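Local coordinates for ADP-ribosylation factor-binding protein GGA1 (Saccharomyces cerevisiae, PDB 5CN2) that may help regulate membrane traffic through the trans-Golgi network, binding ARF1 and ARF2, and is represented here by its C-terminal gamma-adaptin-ear (GAE) domain, at residues 17-26 and 37-45; 29-37 and 84-94. All coordinates share one frame; numbering follows the deposited sequence.

Contact 1: 17-26 and 37-45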
loop_
_atom_site.group_PDB
_atom_site.type_symbol
_atom_site.label_atom_id
_atom_site.label_comp_id
_atom_site.label_asym_id
_atom_site.label_seq_id
_atom_site.Cartn_x
_atom_site.Cartn_y
_atom_site.Cartn_z
ATOM N N GLN A 17 -6.653 -3.991 -6.934
ATOM C CA GLN A 17 -6.324 -4.490 -8.244
ATOM C C GLN A 17 -7.187 -3.787 -9.288
ATOM O O GLN A 17 -8.389 -3.949 -9.289
ATOM C CB GLN A 17 -6.512 -6.025 -8.302
ATOM C CG GLN A 17 -5.751 -6.652 -9.470
ATOM C CD GLN A 17 -5.251 -8.059 -9.200
ATOM O OE1 GLN A 17 -5.736 -8.750 -8.293
ATOM N NE2 GLN A 17 -4.263 -8.489 -9.984
ATOM N N SER A 18 -6.555 -2.973 -10.130
ATOM C CA SER A 18 -7.207 -2.322 -11.262
ATOM C C SER A 18 -6.743 -3.094 -12.490
ATOM O O SER A 18 -6.255 -4.220 -12.361
ATOM C CB SER A 18 -6.826 -0.830 -11.330
ATOM O OG SER A 18 -5.416 -0.615 -11.397
ATOM N N ASP A 19 -6.890 -2.520 -13.682
ATOM C CA ASP A 19 -6.437 -3.202 -14.904
ATOM C C ASP A 19 -4.943 -3.010 -15.162
ATOM O O ASP A 19 -4.338 -3.784 -15.883
ATOM C CB ASP A 19 -7.225 -2.699 -16.110
ATOM C CG ASP A 19 -8.695 -3.047 -16.024
ATOM O OD1 ASP A 19 -9.015 -4.096 -15.423
ATOM O OD2 ASP A 19 -9.520 -2.274 -16.563
ATOM N N HIS A 20 -4.359 -1.978 -14.560
ATOM C CA HIS A 20 -2.965 -1.607 -14.785
ATOM C C HIS A 20 -2.029 -1.909 -13.629
ATOM O O HIS A 20 -0.827 -1.972 -13.827
ATOM C CB HIS A 20 -2.906 -0.109 -15.027
ATOM C CG HIS A 20 -3.899 0.350 -16.029
ATOM N ND1 HIS A 20 -3.559 0.623 -17.335
ATOM C CD2 HIS A 20 -5.237 0.528 -15.937
ATOM C CE1 HIS A 20 -4.642 0.984 -17.999
ATOM N NE2 HIS A 20 -5.675 0.930 -17.176
ATOM N N LEU A 21 -2.576 -2.061 -12.429
ATOM C CA LEU A 21 -1.783 -2.016 -11.221
ATOM C C LEU A 21 -2.358 -2.930 -10.151
ATOM O O LEU A 21 -3.575 -2.967 -9.949
ATOM C CB LEU A 21 -1.780 -0.588 -10.689
ATOM C CG LEU A 21 -0.957 -0.357 -9.428
ATOM C CD1 LEU A 21 0.523 -0.435 -9.743
ATOM C CD2 LEU A 21 -1.281 0.995 -8.817
ATOM N N ARG A 22 -1.486 -3.665 -9.475
ATOM C CA ARG A 22 -1.873 -4.438 -8.281
ATOM C C ARG A 22 -1.044 -3.963 -7.111
ATOM O O ARG A 22 0.172 -3.935 -7.190
ATOM C CB ARG A 22 -1.675 -5.945 -8.453
ATOM C CG ARG A 22 -2.020 -6.724 -7.182
ATOM C CD ARG A 22 -1.867 -8.233 -7.317
ATOM N NE ARG A 22 -0.470 -8.676 -7.270
ATOM C CZ ARG A 22 0.291 -8.918 -8.335
ATOM N NH1 ARG A 22 -0.186 -8.767 -9.562
ATOM N NH2 ARG A 22 1.550 -9.316 -8.176
ATOM N N ILE A 23 -1.727 -3.547 -6.051
ATOM C CA ILE A 23 -1.088 -3.176 -4.802
ATOM C C ILE A 23 -1.443 -4.288 -3.876
ATOM O O ILE A 23 -2.599 -4.541 -3.662
ATOM C CB ILE A 23 -1.649 -1.856 -4.211
ATOM C CG1 ILE A 23 -1.558 -0.717 -5.222
ATOM C CG2 ILE A 23 -0.913 -1.477 -2.947
ATOM C CD1 ILE A 23 -2.272 0.552 -4.801
ATOM N N ASP A 24 -0.446 -4.960 -3.327
ATOM C CA ASP A 24 -0.683 -5.950 -2.287
ATOM C C ASP A 24 0.372 -5.799 -1.207
ATOM O O ASP A 24 1.277 -4.926 -1.313
ATOM C CB ASP A 24 -0.724 -7.381 -2.864
ATOM C CG ASP A 24 0.477 -7.732 -3.707
ATOM O OD1 ASP A 24 1.555 -7.124 -3.570
ATOM O OD2 ASP A 24 0.329 -8.636 -4.538
ATOM N N TYR A 25 0.260 -6.610 -0.152
ATOM C CA TYR A 25 1.106 -6.372 1.029
ATOM C C TYR A 25 1.194 -7.514 2.001
ATOM O O TYR A 25 0.278 -8.322 2.101
ATOM C CB TYR A 25 0.619 -5.116 1.781
ATOM C CG TYR A 25 -0.757 -5.250 2.337
ATOM C CD1 TYR A 25 -1.864 -5.045 1.548
ATOM C CD2 TYR A 25 -0.955 -5.599 3.679
ATOM C CE1 TYR A 25 -3.138 -5.175 2.070
ATOM C CE2 TYR A 25 -2.207 -5.723 4.205
ATOM C CZ TYR A 25 -3.296 -5.520 3.406
ATOM O OH TYR A 25 -4.555 -5.671 3.937
ATOM N N GLU A 26 2.319 -7.564 2.712
ATOM C CA GLU A 26 2.508 -8.443 3.848
ATOM C C GLU A 26 2.183 -7.660 5.109
ATOM O O GLU A 26 2.473 -6.462 5.215
ATOM C CB GLU A 26 3.948 -8.956 3.884
ATOM C CG GLU A 26 4.256 -9.872 2.706
ATOM C CD GLU A 26 5.720 -10.214 2.535
ATOM O OE1 GLU A 26 6.607 -9.482 3.016
ATOM O OE2 GLU A 26 5.977 -11.229 1.865
ATOM N N LEU A 37 3.848 -3.135 7.752
ATOM C CA LEU A 37 3.287 -3.353 6.417
ATOM C C LEU A 37 4.356 -3.194 5.414
ATOM O O LEU A 37 4.958 -2.109 5.310
ATOM C CB LEU A 37 2.251 -2.308 6.040
ATOM C CG LEU A 37 0.813 -2.646 6.280
ATOM C CD1 LEU A 37 0.446 -2.101 7.656
ATOM C CD2 LEU A 37 -0.001 -2.007 5.177
ATOM N N VAL A 38 4.565 -4.246 4.636
ATOM C CA VAL A 38 5.433 -4.181 3.478
ATOM C C VAL A 38 4.520 -4.191 2.273
ATOM O O VAL A 38 3.831 -5.183 2.018
ATOM C CB VAL A 38 6.423 -5.339 3.475
ATOM C CG1 VAL A 38 7.411 -5.195 2.326
ATOM C CG2 VAL A 38 7.150 -5.376 4.811
ATOM N N ILE A 39 4.486 -3.056 1.569
ATOM C CA ILE A 39 3.597 -2.853 0.433
ATOM C C ILE A 39 4.378 -3.041 -0.866
ATOM O O ILE A 39 5.532 -2.621 -0.979
ATOM C CB ILE A 39 2.976 -1.454 0.450
ATOM C CG1 ILE A 39 2.465 -1.131 1.861
ATOM C CG2 ILE A 39 1.853 -1.330 -0.597
ATOM C CD1 ILE A 39 1.769 0.216 1.989
ATOM N N PHE A 40 3.746 -3.688 -1.836
ATOM C CA PHE A 40 4.373 -3.957 -3.122
ATOM C C PHE A 40 3.449 -3.492 -4.228
ATOM O O PHE A 40 2.232 -3.713 -4.173
ATOM C CB PHE A 40 4.636 -5.458 -3.296
ATOM C CG PHE A 40 5.632 -6.020 -2.339
ATOM C CD1 PHE A 40 6.974 -6.041 -2.663
ATOM C CD2 PHE A 40 5.221 -6.570 -1.132
ATOM C CE1 PHE A 40 7.901 -6.574 -1.782
ATOM C CE2 PHE A 40 6.134 -7.105 -0.260
ATOM C CZ PHE A 40 7.479 -7.091 -0.576
ATOM N N TYR A 41 4.038 -2.900 -5.252
ATOM C CA TYR A 41 3.289 -2.387 -6.377
ATOM C C TYR A 41 3.691 -3.147 -7.631
ATOM O O TYR A 41 4.889 -3.294 -7.908
ATOM C CB TYR A 41 3.549 -0.884 -6.510
ATOM C CG TYR A 41 3.358 -0.106 -5.192
ATOM C CD1 TYR A 41 2.107 0.362 -4.801
ATOM C CD2 TYR A 41 4.420 0.150 -4.364
ATOM C CE1 TYR A 41 1.936 1.077 -3.617
ATOM C CE2 TYR A 41 4.260 0.853 -3.174
ATOM C CZ TYR A 41 3.013 1.309 -2.811
ATOM O OH TYR A 41 2.870 2.001 -1.640
ATOM N N SER A 42 2.691 -3.660 -8.359
ATOM C CA SER A 42 2.931 -4.460 -9.550
ATOM C C SER A 42 2.220 -3.904 -10.798
ATOM O O SER A 42 1.018 -3.709 -10.784
ATOM C CB SER A 42 2.471 -5.893 -9.311
ATOM O OG SER A 42 3.245 -6.519 -8.298
ATOM N N ASN A 43 2.971 -3.699 -11.877
ATOM C CA ASN A 43 2.411 -3.260 -13.158
ATOM C C ASN A 43 2.009 -4.524 -13.884
ATOM O O ASN A 43 2.871 -5.344 -14.213
ATOM C CB ASN A 43 3.472 -2.467 -13.932
ATOM C CG ASN A 43 2.982 -1.886 -15.255
ATOM O OD1 ASN A 43 1.917 -2.221 -15.780
ATOM N ND2 ASN A 43 3.793 -0.986 -15.809
ATOM N N ILE A 44 0.704 -4.707 -14.077
ATOM C CA ILE A 44 0.162 -5.826 -14.848
ATOM C C ILE A 44 -0.328 -5.395 -16.259
ATOM O O ILE A 44 -1.019 -6.157 -16.932
ATOM C CB ILE A 44 -1.000 -6.525 -14.092
ATOM C CG1 ILE A 44 -2.117 -5.527 -13.765
ATOM C CG2 ILE A 44 -0.483 -7.186 -12.824
ATOM C CD1 ILE A 44 -3.447 -6.168 -13.451
ATOM N N SER A 45 0.017 -4.179 -16.686
ATOM C CA SER A 45 -0.218 -3.735 -18.070
ATOM C C SER A 45 1.051 -3.917 -18.888
ATOM O O SER A 45 2.151 -3.999 -18.320
ATOM C CB SER A 45 -0.565 -2.259 -18.102
ATOM O OG SER A 45 0.625 -1.476 -18.024
HETATM O O HOH W 1 1.916 -5.944 -6.240
#

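Contact 2: 29-37 and 84-94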
loop_
_atom_site.group_PDB
_atom_site.type_symbol
_atom_site.label_atom_id
_atom_site.label_comp_id
_atom_site.label_asym_id
_atom_site.label_seq_id
_atom_site.Cartn_x
_atom_site.Cartn_y
_atom_site.Cartn_z
ATOM N N ARG A 29 2.835 -8.784 12.769
ATOM C CA ARG A 29 2.783 -8.174 14.077
ATOM C C ARG A 29 4.177 -8.248 14.658
ATOM O O ARG A 29 4.708 -9.328 14.821
ATOM C CB ARG A 29 1.786 -8.917 14.955
ATOM C CG ARG A 29 1.872 -8.541 16.419
ATOM C CD ARG A 29 0.652 -9.013 17.171
ATOM N NE ARG A 29 0.022 -7.890 17.845
ATOM C CZ ARG A 29 -0.928 -7.128 17.324
ATOM N NH1 ARG A 29 -1.389 -7.365 16.120
ATOM N NH2 ARG A 29 -1.419 -6.122 18.014
ATOM N N GLU A 30 4.796 -7.103 14.928
ATOM C CA GLU A 30 6.142 -7.107 15.487
ATOM C C GLU A 30 6.136 -7.151 17.010
ATOM O O GLU A 30 7.051 -7.673 17.626
ATOM C CB GLU A 30 6.919 -5.880 15.037
ATOM C CG GLU A 30 7.462 -5.964 13.620
ATOM C CD GLU A 30 8.469 -4.869 13.347
ATOM O OE1 GLU A 30 8.380 -3.787 13.978
ATOM O OE2 GLU A 30 9.366 -5.096 12.517
ATOM N N SER A 31 5.121 -6.571 17.622
ATOM C CA SER A 31 5.055 -6.500 19.062
ATOM C C SER A 31 3.613 -6.395 19.411
ATOM O O SER A 31 2.745 -6.449 18.545
ATOM C CB SER A 31 5.799 -5.261 19.577
ATOM O OG SER A 31 4.965 -4.118 19.474
ATOM N N MET A 32 3.347 -6.180 20.679
ATOM C CA MET A 32 1.981 -6.038 21.128
ATOM C C MET A 32 1.332 -4.738 20.645
ATOM O O MET A 32 0.109 -4.636 20.629
ATOM C CB MET A 32 1.943 -6.113 22.649
ATOM C CG MET A 32 0.675 -6.724 23.199
ATOM S SD MET A 32 0.456 -8.474 22.782
ATOM C CE MET A 32 0.240 -9.223 24.402
ATOM N N THR A 33 2.138 -3.759 20.224
ATOM C CA THR A 33 1.594 -2.433 19.862
ATOM C C THR A 33 1.879 -2.000 18.422
ATOM O O THR A 33 1.502 -0.904 18.005
ATOM C CB THR A 33 2.119 -1.361 20.848
ATOM O OG1 THR A 33 1.419 -0.137 20.627
ATOM C CG2 THR A 33 3.630 -1.125 20.717
ATOM N N LYS A 34 2.522 -2.867 17.653
ATOM C CA LYS A 34 3.106 -2.471 16.383
ATOM C C LYS A 34 2.883 -3.548 15.323
ATOM O O LYS A 34 3.163 -4.728 15.561
ATOM C CB LYS A 34 4.592 -2.239 16.578
ATOM C CG LYS A 34 5.279 -1.528 15.439
ATOM C CD LYS A 34 6.735 -1.219 15.802
ATOM C CE LYS A 34 7.174 0.120 15.232
ATOM N NZ LYS A 34 8.557 0.070 14.681
ATOM N N LEU A 35 2.341 -3.123 14.182
ATOM C CA LEU A 35 2.284 -3.904 12.947
ATOM C C LEU A 35 3.271 -3.353 11.929
ATOM O O LEU A 35 3.582 -2.153 11.933
ATOM C CB LEU A 35 0.895 -3.836 12.324
ATOM C CG LEU A 35 -0.321 -4.177 13.168
ATOM C CD1 LEU A 35 -1.591 -4.109 12.335
ATOM C CD2 LEU A 35 -0.185 -5.545 13.797
ATOM N N ARG A 36 3.743 -4.224 11.040
ATOM C CA ARG A 36 4.637 -3.841 9.957
ATOM C C ARG A 36 3.931 -4.128 8.634
ATOM O O ARG A 36 3.418 -5.220 8.437
ATOM C CB ARG A 36 5.914 -4.643 10.036
ATOM C CG ARG A 36 7.012 -4.093 9.159
ATOM C CD ARG A 36 8.362 -4.144 9.858
ATOM N NE ARG A 36 9.460 -3.796 8.960
ATOM C CZ ARG A 36 9.900 -4.579 7.974
ATOM N NH1 ARG A 36 9.337 -5.769 7.739
ATOM N NH2 ARG A 36 10.903 -4.171 7.206
ATOM N N LEU A 37 3.848 -3.135 7.752
ATOM C CA LEU A 37 3.287 -3.353 6.417
ATOM C C LEU A 37 4.356 -3.194 5.414
ATOM O O LEU A 37 4.958 -2.109 5.310
ATOM C CB LEU A 37 2.251 -2.308 6.040
ATOM C CG LEU A 37 0.813 -2.646 6.280
ATOM C CD1 LEU A 37 0.446 -2.101 7.656
ATOM C CD2 LEU A 37 -0.001 -2.007 5.177
ATOM N N GLN A 84 7.444 -0.555 -0.449
ATOM C CA GLN A 84 7.337 0.548 0.507
ATOM C C GLN A 84 6.919 0.085 1.884
ATOM O O GLN A 84 5.821 -0.465 2.042
ATOM C CB GLN A 84 6.329 1.584 0.021
ATOM C CG GLN A 84 6.220 2.765 0.983
ATOM C CD GLN A 84 5.479 3.959 0.426
ATOM O OE1 GLN A 84 5.815 5.097 0.769
ATOM N NE2 GLN A 84 4.482 3.724 -0.425
ATOM N N ILE A 85 7.771 0.359 2.868
ATOM C CA ILE A 85 7.570 -0.063 4.254
ATOM C C ILE A 85 6.764 0.952 5.065
ATOM O O ILE A 85 6.990 2.161 4.983
ATOM C CB ILE A 85 8.895 -0.248 5.009
ATOM C CG1 ILE A 85 9.879 -1.102 4.214
ATOM C CG2 ILE A 85 8.642 -0.875 6.379
ATOM C CD1 ILE A 85 9.358 -2.485 3.914
ATOM N N ALA A 86 5.822 0.439 5.846
ATOM C CA ALA A 86 5.089 1.251 6.802
ATOM C C ALA A 86 4.953 0.509 8.123
ATOM O O ALA A 86 5.121 -0.714 8.194
ATOM C CB ALA A 86 3.713 1.600 6.259
ATOM N N SER A 87 4.634 1.252 9.167
ATOM C CA SER A 87 4.220 0.616 10.403
ATOM C C SER A 87 3.010 1.301 11.000
ATOM O O SER A 87 2.671 2.439 10.672
ATOM C CB SER A 87 5.376 0.534 11.385
ATOM O OG SER A 87 5.768 1.814 11.775
ATOM N N VAL A 88 2.307 0.542 11.819
ATOM C CA VAL A 88 1.053 0.955 12.410
ATOM C C VAL A 88 1.207 0.690 13.882
ATOM O O VAL A 88 1.582 -0.416 14.269
ATOM C CB VAL A 88 -0.123 0.114 11.883
ATOM C CG1 VAL A 88 -1.437 0.821 12.158
ATOM C CG2 VAL A 88 0.025 -0.134 10.397
ATOM N N GLU A 89 0.912 1.698 14.693
ATOM C CA GLU A 89 1.165 1.637 16.120
ATOM C C GLU A 89 0.042 2.314 16.886
ATOM O O GLU A 89 -0.562 3.255 16.389
ATOM C CB GLU A 89 2.459 2.364 16.455
ATOM C CG GLU A 89 3.681 1.499 16.565
ATOM C CD GLU A 89 4.933 2.330 16.852
ATOM O OE1 GLU A 89 5.157 3.343 16.134
ATOM O OE2 GLU A 89 5.683 1.975 17.799
ATOM N N GLY A 90 -0.206 1.859 18.107
ATOM C CA GLY A 90 -1.153 2.537 18.978
ATOM C C GLY A 90 -2.249 1.642 19.504
ATOM O O GLY A 90 -2.241 0.424 19.310
ATOM N N ILE A 91 -3.211 2.267 20.162
ATOM C CA ILE A 91 -4.167 1.531 20.947
ATOM C C ILE A 91 -4.963 0.555 20.056
ATOM O O ILE A 91 -5.163 -0.605 20.411
ATOM C CB ILE A 91 -5.034 2.498 21.814
ATOM C CG1 ILE A 91 -5.861 1.733 22.868
ATOM C CG2 ILE A 91 -5.948 3.362 20.958
ATOM C CD1 ILE A 91 -5.061 0.854 23.824
ATOM N N SER A 92 -5.351 0.984 18.872
ATOM C CA SER A 92 -6.116 0.097 17.989
ATOM C C SER A 92 -5.383 -1.186 17.575
ATOM O O SER A 92 -6.021 -2.211 17.380
ATOM C CB SER A 92 -6.590 0.846 16.759
ATOM O OG SER A 92 -7.698 1.637 17.126
ATOM N N VAL A 93 -4.060 -1.119 17.449
ATOM C CA VAL A 93 -3.249 -2.308 17.222
ATOM C C VAL A 93 -3.275 -3.199 18.465
ATOM O O VAL A 93 -3.349 -4.415 18.359
ATOM C CB VAL A 93 -1.792 -1.962 16.838
ATOM C CG1 VAL A 93 -0.930 -3.203 16.789
ATOM C CG2 VAL A 93 -1.757 -1.278 15.483
ATOM N N ASN A 94 -3.255 -2.586 19.643
ATOM C CA ASN A 94 -3.287 -3.335 20.893
ATOM C C ASN A 94 -4.637 -3.999 21.197
ATOM O O ASN A 94 -4.704 -5.094 21.735
ATOM C CB ASN A 94 -2.937 -2.402 22.044
ATOM C CG ASN A 94 -2.144 -3.096 23.117
ATOM O OD1 ASN A 94 -0.905 -3.065 23.106
ATOM N ND2 ASN A 94 -2.850 -3.756 24.045
#

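Contact 1: 17-26 and 37-45
Arg22 and Ser42 face each other as a hydrogen-bonded antiparallel pair, joined by Arg22 N to Ser42 O and Ser42 N to Arg22 O, both 2.8 Å. Above this backbone pair the guanidinium lies with one face over the Ser42 side chain, CB standing 3.5 Å from its plane. In the salt bridge to Asp24, NE keeps OD2 (2.8 Å) in the guanidinium plane but approaches it from above the carboxylate plane, which should hold the guanidinium against rotation. A water between the strands lies within hydrogen-bonding distance of Arg22 O and Asp24 OD1. Asp24 CG sits between the backbone N and the carbonyl carbon (chi1 52°), which brings OD1 to 3.5 Å from Phe40 CB. Asp80 N of strand 78-89 bonds Ser42 OG. From the N-terminal side of the sheet, Arg12 pairs with Asp24 OD1 and makes a cation-pi contact with the Phe40 ring.

The opposite face, with Leu21, Ile23, Tyr25, Ile39 and Tyr41, is buried and mainly apolar. Ile23 and Ile39 have their CG2 methyls 3.6 Å apart, and Ile23 CG1 meets the edge of the Tyr41 ring. Farther along, Ile44 N binds His20 O, and Asn43 OD1 accepts from both Ser45 N (an Asx turn) and Ser45 OG. These are paired arms of an antiparallel beta hairpin, 21-29 with 34-43, within the immunoglobulin-like beta sandwich of the adaptin-ear family.

Contact 2: 29-37 and 84-94
Leu35 and Leu37 pair with Val88 and Ala86 in an antiparallel sheet contact at one end of the adaptin-ear beta sandwich, where strand 34-43 runs beside strand 78-89. The turn leading into strand 34-43 continues the contact onto the short helix 91-94. Four backbone bonds hold the two hydrogen-bonded pairs, with Leu35 N to Val88 O at 2.8 Å and Ala86 N to Leu37 O at 2.7 Å among them. Beyond them Gly90 N, at the N-cap position, reaches back to Thr33 O.

On the buried face Leu37 CD1 presses against Val88 CG2 at 3.4 Å, tighter than usual for two carbons. Leu35 has CG anti to its own carbonyl carbon (chi1 -53°), and its side chain overlaps that of Val93 head to tail, CG lying 3.8 Å from Val93 CG1. Val93 thereby turns a helix side chain into the strand packing. On the other face Lys34 and Glu89 extend in parallel; their aliphatic parts touch, with Lys34 CG 3.6 Å from Glu89 CG, whereas the charged ends remain 4.6 Å apart between NZ and OE2. Glu30 adds long ion pairs to Lys34 and Arg36.

The turn itself is shaped by Ser31, whose OG accepts from Thr33 N in an ST turn. Nearby, Arg29 NH2 binds Val93 O at 2.6 Å and also rests against Val93 CG1. Replacing Arg29 with an alanine would probably leave the Val93 carbonyl without this side-chain donor and open a gap beside the Val93 methyl. The N-H...O angle of 132° makes the bond bent: the oxygen lies close to the guanidinium plane, but NH2 stands above the plane of the carbonyl.

How the contacts relate
From the N terminus, the chain runs through 17-26 to the end of strand 21-29, turns before residue 34 and returns as strand 34-43, so that contact 1 closes the short hairpin loop. Contact 2 is the longer closure: 84-94 returns to strand 34-43 after 46 intervening residues. The segments alternate along the sequence, so the two closures cross, and they share Leu37. Strand 34-43 lies between strands 21-29 and 78-89, and thus each contact secures one of its edges within the same five-stranded sheet. Their centres are about 21 Å apart, on opposite sides of the chain's centre, yet they join directly where Ile39 O meets Gln84 N and Val38 packs on Ile85.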